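Local atomic coordinates of putative Zn-dependent Alcohol Dehydrogenase (Rhodobacter sphaeroides, PDB entry 3IV6), a protein that binds S-adenosylmethionine in a Rossmann-like domain and is probably a methyltransferase-type enzyme, although it is named a putative zinc-dependent alcohol dehydrogenase. Residues T48-G53 with G109-V114; P175-F180 with K213-D218. All blocks are in the same frame, centred on the assembly; numbering follows the deposited sequence.

Contact 1: residues T48-G53 with G109-V114; sequences TVAVIG and GHFDFV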
ATOM      1  N   THR A  48      18.348   9.135  -3.536  1.00 27.37           N
ATOM      2  CA  THR A  48      16.958   9.524  -3.830  1.00 28.33           C
ATOM      3  C   THR A  48      15.952   8.400  -3.577  1.00 28.08           C
ATOM      4  O   THR A  48      16.036   7.318  -4.188  1.00 26.36           O
ATOM      5  CB  THR A  48      16.756  10.090  -5.238  1.00 30.32           C
ATOM      6  OG1 THR A  48      17.262   9.171  -6.218  1.00 32.28           O
ATOM      7  CG2 THR A  48      17.458  11.408  -5.352  1.00 38.20           C
ATOM      8  N   VAL A  49      14.996   8.688  -2.690  1.00 24.00           N
ATOM      9  CA  VAL A  49      14.023   7.710  -2.226  1.00 23.65           C
ATOM     10  C   VAL A  49      12.611   8.205  -2.474  1.00 21.28           C
ATOM     11  O   VAL A  49      12.270   9.313  -2.101  1.00 19.94           O
ATOM     12  CB  VAL A  49      14.172   7.465  -0.696  1.00 24.43           C
ATOM     13  CG1 VAL A  49      13.103   6.511  -0.201  1.00 12.86           C
ATOM     14  CG2 VAL A  49      15.583   7.002  -0.344  1.00 23.07           C
ATOM     15  N   ALA A  50      11.773   7.371  -3.068  1.00 22.80           N
ATOM     16  CA  ALA A  50      10.347   7.684  -3.198  1.00 17.34           C
ATOM     17  C   ALA A  50       9.575   6.770  -2.281  1.00 22.06           C
ATOM     18  O   ALA A  50       9.689   5.550  -2.397  1.00 22.30           O
ATOM     19  CB  ALA A  50       9.904   7.452  -4.598  1.00 14.73           C
ATOM     20  N   VAL A  51       8.794   7.350  -1.376  1.00 23.21           N
ATOM     21  CA  VAL A  51       7.798   6.592  -0.625  1.00 20.09           C
ATOM     22  C   VAL A  51       6.407   6.766  -1.224  1.00 21.01           C
ATOM     23  O   VAL A  51       5.881   7.877  -1.284  1.00 21.74           O
ATOM     24  CB  VAL A  51       7.767   7.013   0.856  1.00 18.76           C
ATOM     25  CG1 VAL A  51       6.823   6.116   1.641  1.00 16.98           C
ATOM     26  CG2 VAL A  51       9.166   6.976   1.448  1.00 15.15           C
ATOM     27  N   ILE A  52       5.816   5.661  -1.667  1.00 21.38           N
ATOM     28  CA  ILE A  52       4.401   5.636  -2.018  1.00 19.32           C
ATOM     29  C   ILE A  52       3.534   5.365  -0.794  1.00 23.14           C
ATOM     30  O   ILE A  52       3.675   4.333  -0.137  1.00 23.43           O
ATOM     31  CB  ILE A  52       4.105   4.572  -3.092  1.00 19.01           C
ATOM     32  CG1 ILE A  52       5.216   4.551  -4.143  1.00 18.91           C
ATOM     33  CG2 ILE A  52       2.755   4.834  -3.742  1.00 21.56           C
ATOM     34  CD1 ILE A  52       5.479   5.898  -4.782  1.00 23.02           C
ATOM     35  N   GLY A  53       2.635   6.296  -0.494  1.00 23.76           N
ATOM     36  CA  GLY A  53       1.815   6.208   0.700  1.00 24.27           C
ATOM     37  C   GLY A  53       2.201   7.234   1.747  1.00 25.71           C
ATOM     38  O   GLY A  53       3.069   6.986   2.584  1.00 30.63           O
ATOM     39  N   GLY A 109      12.927   6.707 -13.975  1.00 31.88           N
ATOM     40  CA  GLY A 109      14.297   6.483 -13.540  1.00 29.75           C
ATOM     41  C   GLY A 109      14.903   7.568 -12.655  1.00 34.21           C
ATOM     42  O   GLY A 109      16.130   7.738 -12.562  1.00 37.02           O
ATOM     43  N   HIS A 110      14.043   8.286 -11.961  1.00 28.89           N
ATOM     44  CA  HIS A 110      14.480   9.421 -11.178  1.00 31.98           C
ATOM     45  C   HIS A 110      14.864   9.064  -9.742  1.00 32.37           C
ATOM     46  O   HIS A 110      15.497   9.853  -9.053  1.00 38.05           O
ATOM     47  CB  HIS A 110      13.366  10.463 -11.171  1.00 36.19           C
ATOM     48  CG  HIS A 110      13.846  11.843 -10.898  1.00 46.97           C
ATOM     49  ND1 HIS A 110      13.826  12.399  -9.637  1.00 49.86           N
ATOM     50  CD2 HIS A 110      14.380  12.775 -11.718  1.00 54.74           C
ATOM     51  CE1 HIS A 110      14.316  13.622  -9.695  1.00 52.83           C
ATOM     52  NE2 HIS A 110      14.660  13.876 -10.943  1.00 63.68           N
ATOM     53  N   PHE A 111      14.474   7.883  -9.274  1.00 32.16           N
ATOM     54  CA  PHE A 111      14.758   7.503  -7.880  1.00 33.09           C
ATOM     55  C   PHE A 111      15.685   6.294  -7.746  1.00 26.01           C
ATOM     56  O   PHE A 111      15.598   5.375  -8.552  1.00 24.17           O
ATOM     57  CB  PHE A 111      13.442   7.278  -7.133  1.00 28.29           C
ATOM     58  CG  PHE A 111      12.587   8.495  -7.083  1.00 27.29           C
ATOM     59  CD1 PHE A 111      12.786   9.457  -6.105  1.00 30.18           C
ATOM     60  CD2 PHE A 111      11.618   8.706  -8.023  1.00 24.49           C
ATOM     61  CE1 PHE A 111      12.018  10.611  -6.065  1.00 27.15           C
ATOM     62  CE2 PHE A 111      10.853   9.858  -7.981  1.00 34.15           C
ATOM     63  CZ  PHE A 111      11.069  10.821  -6.995  1.00 26.88           C
ATOM     64  N   ASP A 112      16.570   6.300  -6.745  1.00 21.71           N
ATOM     65  CA  ASP A 112      17.372   5.100  -6.461  1.00 29.86           C
ATOM     66  C   ASP A 112      16.525   3.984  -5.808  1.00 30.37           C
ATOM     67  O   ASP A 112      16.731   2.783  -6.075  1.00 27.06           O
ATOM     68  CB  ASP A 112      18.544   5.415  -5.530  1.00 32.51           C
ATOM     69  CG  ASP A 112      19.568   6.340  -6.156  1.00 40.43           C
ATOM     70  OD1 ASP A 112      20.083   7.216  -5.426  1.00 36.26           O
ATOM     71  OD2 ASP A 112      19.860   6.183  -7.370  1.00 47.79           O
ATOM     72  N   PHE A 113      15.589   4.400  -4.948  1.00 25.27           N
ATOM     73  CA  PHE A 113      14.722   3.486  -4.211  1.00 26.35           C
ATOM     74  C   PHE A 113      13.263   3.903  -4.209  1.00 24.40           C
ATOM     75  O   PHE A 113      12.937   5.080  -4.056  1.00 22.43           O
ATOM     76  CB  PHE A 113      15.192   3.341  -2.769  1.00 25.10           C
ATOM     77  CG  PHE A 113      16.554   2.742  -2.638  1.00 29.42           C
ATOM     78  CD1 PHE A 113      16.714   1.370  -2.606  1.00 33.85           C
ATOM     79  CD2 PHE A 113      17.678   3.552  -2.548  1.00 30.86           C
ATOM     80  CE1 PHE A 113      17.972   0.814  -2.481  1.00 37.62           C
ATOM     81  CE2 PHE A 113      18.927   3.014  -2.431  1.00 32.43           C
ATOM     82  CZ  PHE A 113      19.083   1.643  -2.393  1.00 38.77           C
ATOM     83  N   VAL A 114      12.384   2.920  -4.391  1.00 22.61           N
ATOM     84  CA  VAL A 114      10.962   3.149  -4.164  1.00 19.25           C
ATOM     85  C   VAL A 114      10.535   2.210  -3.055  1.00 18.56           C
ATOM     86  O   VAL A 114      10.686   0.985  -3.158  1.00 22.84           O
ATOM     87  CB  VAL A 114      10.123   2.897  -5.430  1.00 22.33           C
ATOM     88  CG1 VAL A 114       8.644   2.581  -5.070  1.00 19.08           C
ATOM     89  CG2 VAL A 114      10.209   4.079  -6.385  1.00 18.51           C
TER
HETATM   90  O   HOH W   1      18.397   9.422  -8.674  1.00 33.20           O

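Contact 2: residues P175-F180 with K213-D218; sequences PSDKTF and KETRFD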
ATOM      1  N   PRO A 175     -13.498 -16.232  -5.198  1.00 44.74           N
ATOM      2  CA  PRO A 175     -12.481 -17.185  -4.746  1.00 44.54           C
ATOM      3  C   PRO A 175     -11.429 -17.473  -5.801  1.00 47.11           C
ATOM      4  O   PRO A 175     -10.361 -17.934  -5.414  1.00 56.24           O
ATOM      5  CB  PRO A 175     -13.288 -18.451  -4.464  1.00 47.70           C
ATOM      6  CG  PRO A 175     -14.716 -18.014  -4.473  1.00 47.09           C
ATOM      7  CD  PRO A 175     -14.806 -16.866  -5.390  1.00 43.53           C
ATOM      8  N   SER A 176     -11.717 -17.209  -7.078  1.00 46.90           N
ATOM      9  CA  SER A 176     -10.758 -17.404  -8.169  1.00 49.71           C
ATOM     10  C   SER A 176      -9.391 -16.775  -7.865  1.00 49.95           C
ATOM     11  O   SER A 176      -8.348 -17.432  -8.044  1.00 51.79           O
ATOM     12  CB  SER A 176     -11.306 -16.837  -9.477  1.00 50.15           C
ATOM     13  OG  SER A 176     -11.192 -15.426  -9.486  1.00 53.11           O
ATOM     14  N   ASP A 177      -9.407 -15.513  -7.419  1.00 40.66           N
ATOM     15  CA  ASP A 177      -8.183 -14.827  -6.981  1.00 43.63           C
ATOM     16  C   ASP A 177      -8.295 -14.168  -5.606  1.00 43.63           C
ATOM     17  O   ASP A 177      -7.444 -13.343  -5.247  1.00 39.58           O
ATOM     18  CB  ASP A 177      -7.714 -13.763  -7.993  1.00 43.45           C
ATOM     19  CG  ASP A 177      -8.703 -12.601  -8.153  1.00 47.55           C
ATOM     20  OD1 ASP A 177      -9.912 -12.761  -7.847  1.00 45.60           O
ATOM     21  OD2 ASP A 177      -8.256 -11.519  -8.608  1.00 46.23           O
ATOM     22  N   LYS A 178      -9.344 -14.506  -4.858  1.00 36.50           N
ATOM     23  CA  LYS A 178      -9.508 -13.994  -3.507  1.00 35.66           C
ATOM     24  C   LYS A 178      -9.682 -12.454  -3.426  1.00 35.97           C
ATOM     25  O   LYS A 178      -9.001 -11.768  -2.658  1.00 29.19           O
ATOM     26  CB  LYS A 178      -8.355 -14.491  -2.632  1.00 34.82           C
ATOM     27  CG  LYS A 178      -8.161 -16.007  -2.768  1.00 40.78           C
ATOM     28  CD  LYS A 178      -6.879 -16.502  -2.114  1.00 34.17           C
ATOM     29  CE  LYS A 178      -5.680 -16.320  -3.017  1.00 37.59           C
ATOM     30  NZ  LYS A 178      -4.423 -16.814  -2.345  1.00 41.51           N
ATOM     31  N   THR A 179     -10.616 -11.923  -4.200  1.00 31.68           N
ATOM     32  CA  THR A 179     -10.889 -10.505  -4.116  1.00 32.67           C
ATOM     33  C   THR A 179     -12.159 -10.248  -3.340  1.00 34.23           C
ATOM     34  O   THR A 179     -13.177 -10.853  -3.615  1.00 35.88           O
ATOM     35  CB  THR A 179     -11.053  -9.888  -5.506  1.00 31.83           C
ATOM     36  OG1 THR A 179      -9.927 -10.231  -6.310  1.00 37.22           O
ATOM     37  CG2 THR A 179     -11.129  -8.391  -5.422  1.00 27.55           C
ATOM     38  N   PHE A 180     -12.097  -9.339  -2.373  1.00 34.64           N
ATOM     39  CA  PHE A 180     -13.274  -8.900  -1.648  1.00 33.08           C
ATOM     40  C   PHE A 180     -13.837  -7.587  -2.185  1.00 36.24           C
ATOM     41  O   PHE A 180     -13.079  -6.683  -2.538  1.00 34.64           O
ATOM     42  CB  PHE A 180     -12.929  -8.704  -0.193  1.00 34.44           C
ATOM     43  CG  PHE A 180     -12.796  -9.978   0.580  1.00 39.23           C
ATOM     44  CD1 PHE A 180     -13.917 -10.677   0.996  1.00 37.65           C
ATOM     45  CD2 PHE A 180     -11.551 -10.447   0.936  1.00 37.29           C
ATOM     46  CE1 PHE A 180     -13.795 -11.826   1.723  1.00 39.50           C
ATOM     47  CE2 PHE A 180     -11.424 -11.614   1.659  1.00 39.66           C
ATOM     48  CZ  PHE A 180     -12.549 -12.300   2.053  1.00 44.37           C
ATOM     49  N   LYS A 213     -12.775  -2.831  -4.219  1.00 35.52           N
ATOM     50  CA  LYS A 213     -12.303  -4.211  -4.210  1.00 33.44           C
ATOM     51  C   LYS A 213     -10.874  -4.301  -3.686  1.00 26.94           C
ATOM     52  O   LYS A 213     -10.064  -3.399  -3.906  1.00 28.82           O
ATOM     53  CB  LYS A 213     -12.388  -4.816  -5.613  1.00 31.41           C
ATOM     54  CG  LYS A 213     -13.807  -4.987  -6.130  1.00 37.28           C
ATOM     55  CD  LYS A 213     -13.815  -5.488  -7.564  1.00 40.34           C
ATOM     56  CE  LYS A 213     -15.213  -5.898  -7.998  1.00 41.02           C
ATOM     57  NZ  LYS A 213     -15.212  -6.539  -9.342  1.00 51.19           N
ATOM     58  N   GLU A 214     -10.571  -5.393  -2.993  1.00 25.98           N
ATOM     59  CA  GLU A 214      -9.182  -5.692  -2.580  1.00 27.94           C
ATOM     60  C   GLU A 214      -8.846  -7.181  -2.749  1.00 29.23           C
ATOM     61  O   GLU A 214      -9.633  -8.052  -2.398  1.00 30.95           O
ATOM     62  CB  GLU A 214      -8.887  -5.214  -1.150  1.00 20.48           C
ATOM     63  CG  GLU A 214      -8.621  -3.699  -1.053  1.00 24.63           C
ATOM     64  CD  GLU A 214      -8.359  -3.232   0.371  1.00 27.38           C
ATOM     65  OE1 GLU A 214      -8.410  -4.101   1.263  1.00 28.41           O
ATOM     66  OE2 GLU A 214      -8.107  -2.018   0.604  1.00 24.79           O
ATOM     67  N   THR A 215      -7.690  -7.466  -3.329  1.00 24.03           N
ATOM     68  CA  THR A 215      -7.281  -8.847  -3.539  1.00 26.07           C
ATOM     69  C   THR A 215      -6.375  -9.354  -2.404  1.00 29.72           C
ATOM     70  O   THR A 215      -5.563  -8.603  -1.891  1.00 29.17           O
ATOM     71  CB  THR A 215      -6.556  -8.939  -4.864  1.00 30.25           C
ATOM     72  OG1 THR A 215      -7.451  -8.523  -5.910  1.00 33.56           O
ATOM     73  CG2 THR A 215      -6.012 -10.357  -5.111  1.00 28.19           C
ATOM     74  N   ARG A 216      -6.531 -10.610  -1.983  1.00 29.19           N
ATOM     75  CA  ARG A 216      -5.638 -11.146  -0.956  1.00 27.26           C
ATOM     76  C   ARG A 216      -4.555 -11.946  -1.643  1.00 30.11           C
ATOM     77  O   ARG A 216      -4.806 -12.596  -2.653  1.00 31.92           O
ATOM     78  CB  ARG A 216      -6.346 -11.995   0.101  1.00 26.55           C
ATOM     79  CG  ARG A 216      -7.346 -11.268   1.042  1.00 27.25           C
ATOM     80  CD  ARG A 216      -7.109  -9.791   1.169  1.00 30.02           C
ATOM     81  NE  ARG A 216      -7.992  -9.181   2.177  1.00 30.01           N
ATOM     82  CZ  ARG A 216      -8.087  -7.869   2.402  1.00 27.65           C
ATOM     83  NH1 ARG A 216      -7.365  -7.003   1.695  1.00 30.65           N
ATOM     84  NH2 ARG A 216      -8.895  -7.413   3.334  1.00 26.09           N
ATOM     85  N   PHE A 217      -3.340 -11.861  -1.112  1.00 31.95           N
ATOM     86  CA  PHE A 217      -2.210 -12.514  -1.750  1.00 38.68           C
ATOM     87  C   PHE A 217      -1.569 -13.508  -0.823  1.00 34.97           C
ATOM     88  O   PHE A 217      -1.497 -13.287   0.379  1.00 30.70           O
ATOM     89  CB  PHE A 217      -1.143 -11.502  -2.208  1.00 31.85           C
ATOM     90  CG  PHE A 217      -1.645 -10.462  -3.176  1.00 29.12           C
ATOM     91  CD1 PHE A 217      -1.519 -10.650  -4.547  1.00 26.34           C
ATOM     92  CD2 PHE A 217      -2.204  -9.271  -2.711  1.00 29.61           C
ATOM     93  CE1 PHE A 217      -1.974  -9.661  -5.471  1.00 23.98           C
ATOM     94  CE2 PHE A 217      -2.648  -8.294  -3.596  1.00 27.87           C
ATOM     95  CZ  PHE A 217      -2.546  -8.491  -4.992  1.00 26.62           C
ATOM     96  N   ASP A 218      -1.127 -14.610  -1.414  1.00 41.88           N
ATOM     97  CA  ASP A 218      -0.195 -15.554  -0.804  1.00 44.03           C
ATOM     98  C   ASP A 218       1.135 -15.247  -1.456  1.00 39.89           C
ATOM     99  O   ASP A 218       1.184 -14.534  -2.454  1.00 35.99           O
ATOM    100  CB  ASP A 218      -0.553 -17.011  -1.147  1.00 45.60           C
ATOM    101  CG  ASP A 218      -1.776 -17.529  -0.393  1.00 61.21           C
ATOM    102  OD1 ASP A 218      -2.118 -16.996   0.697  1.00 60.19           O
ATOM    103  OD2 ASP A 218      -2.386 -18.501  -0.908  1.00 65.52           O
TER
HETATM  104  O   HOH W   2      -4.512 -13.619  -5.334  1.00 29.65           O

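Contact 1: residues T48-G53 with G109-V114
Two first torsions set up this strand pair: Thr48 holds OG1 between its backbone N and carbonyl carbon (chi1 54°), and Phe111 holds CG beside its backbone N, anti to the carbonyl carbon (chi1 -61°), which puts the ring over Ala50. The pairing joins the first strand, 48-52, to the start of parallel strand 113-117 in the central sheet of a Rossmann-like fold. Within these segments the ladder runs from Phe113 N to Thr48 O (3.0 Å) and, by a nearly straight bond, from Ala50 N to Phe113 O (2.8 Å), each donor lying almost along the C=O axis; Ala50 continues it to Leu115. On the face bearing Ala50 and Val114, Ala50 CB stands 3.8 Å from the Phe111 ring centroid, 12° off the normal, a CH-pi contact; His110 ND1 lies over the opposite face, offset toward the rim. Ala50 CB also meets Val114 CG2 at 3.8 Å, and the side chains of Ile52 and Val114 cross obliquely, CG1 of Ile52 being 4.1 Å from CG1 of Val114. Helix 125-139 packs on this face through Met135, Leu138 and Val139. Replacing Phe111 by an alanine would remove the ring over Ala50 and would probably loosen the packing where the loop enters the strand. At that entry two further hydrogen bonds tie Thr48 to Asp112: Asp112 N donates to Thr48 OG1 (3.0 Å), while Thr48 N donates to Asp112 OD1 (3.2 Å), meeting it from above the carboxylate plane. A water hydrogen-bonded to Thr48 OG1 at 2.7 Å donates to His110 O.

Contact 2: residues P175-F180 with K213-D218
Backbone hydrogen bonds define an antiparallel pairing of strands 179-181 and 213-215. Phe180 N donates to Glu214 O (2.8 Å) and Glu214 N to Phe180 O (2.9 Å), both within the carbonyl plane, so these residues form a hydrogen-bonded pair. Arg216 N continues the ladder to Lys178 O at 2.8 Å, but from above the carbonyl plane. Lys178, at positive phi (63°), and Thr179 both face Asp174 in a G1 beta bulge. A water donates to the carbonyl oxygens of Asp177 and Arg216, bridging the diverging chains.

Among side-chain hydroxyls, Thr179 OG1 and Thr215 OG1 share a hydrogen bond of 3.0 Å across the non-hydrogen-bonded pair. Among charges, Lys178 bends at chi3 (-83°) to bring NZ within 3.0 Å of Asp218 OD2, and NZ also forms a salt bridge with Asp221. Arg216 NH1 reaches Glu214 OE1 at 3.1 Å from above the carboxylate plane; Arg122 also pairs with Glu214, and Asp156 with Arg216 NE. In van der Waals contact, Phe180 CD2 lies 4.0 Å from Arg216 NE, the side chains crossing at about a right angle.

Strand 173-174 completes this small sheet, Phe173 stacking on Phe180, whose ring also packs against Leu159 and Ile160 of helix 154-164.

Contact 1 and contact 2 lie on opposite sides of the chain's centre, their own centres about 27 Å apart and their nearest atoms about 13 Å apart, so they do not touch. They follow in series along the chain, one in the large central sheet and the other in a separate three-stranded sheet. Helix 125-139 connects them: Thr125 at its start hydrogen-bonds Asp177 of contact 2, whereas Leu138 near its far end packs on contact 1. The bound S-adenosylmethionine touches Gly53 and lies about 4 Å from the side chain of Ile52, but about 8 Å from that of Glu214. Contact 1 therefore adjoins the pocket directly, while contact 2 lies farther from it.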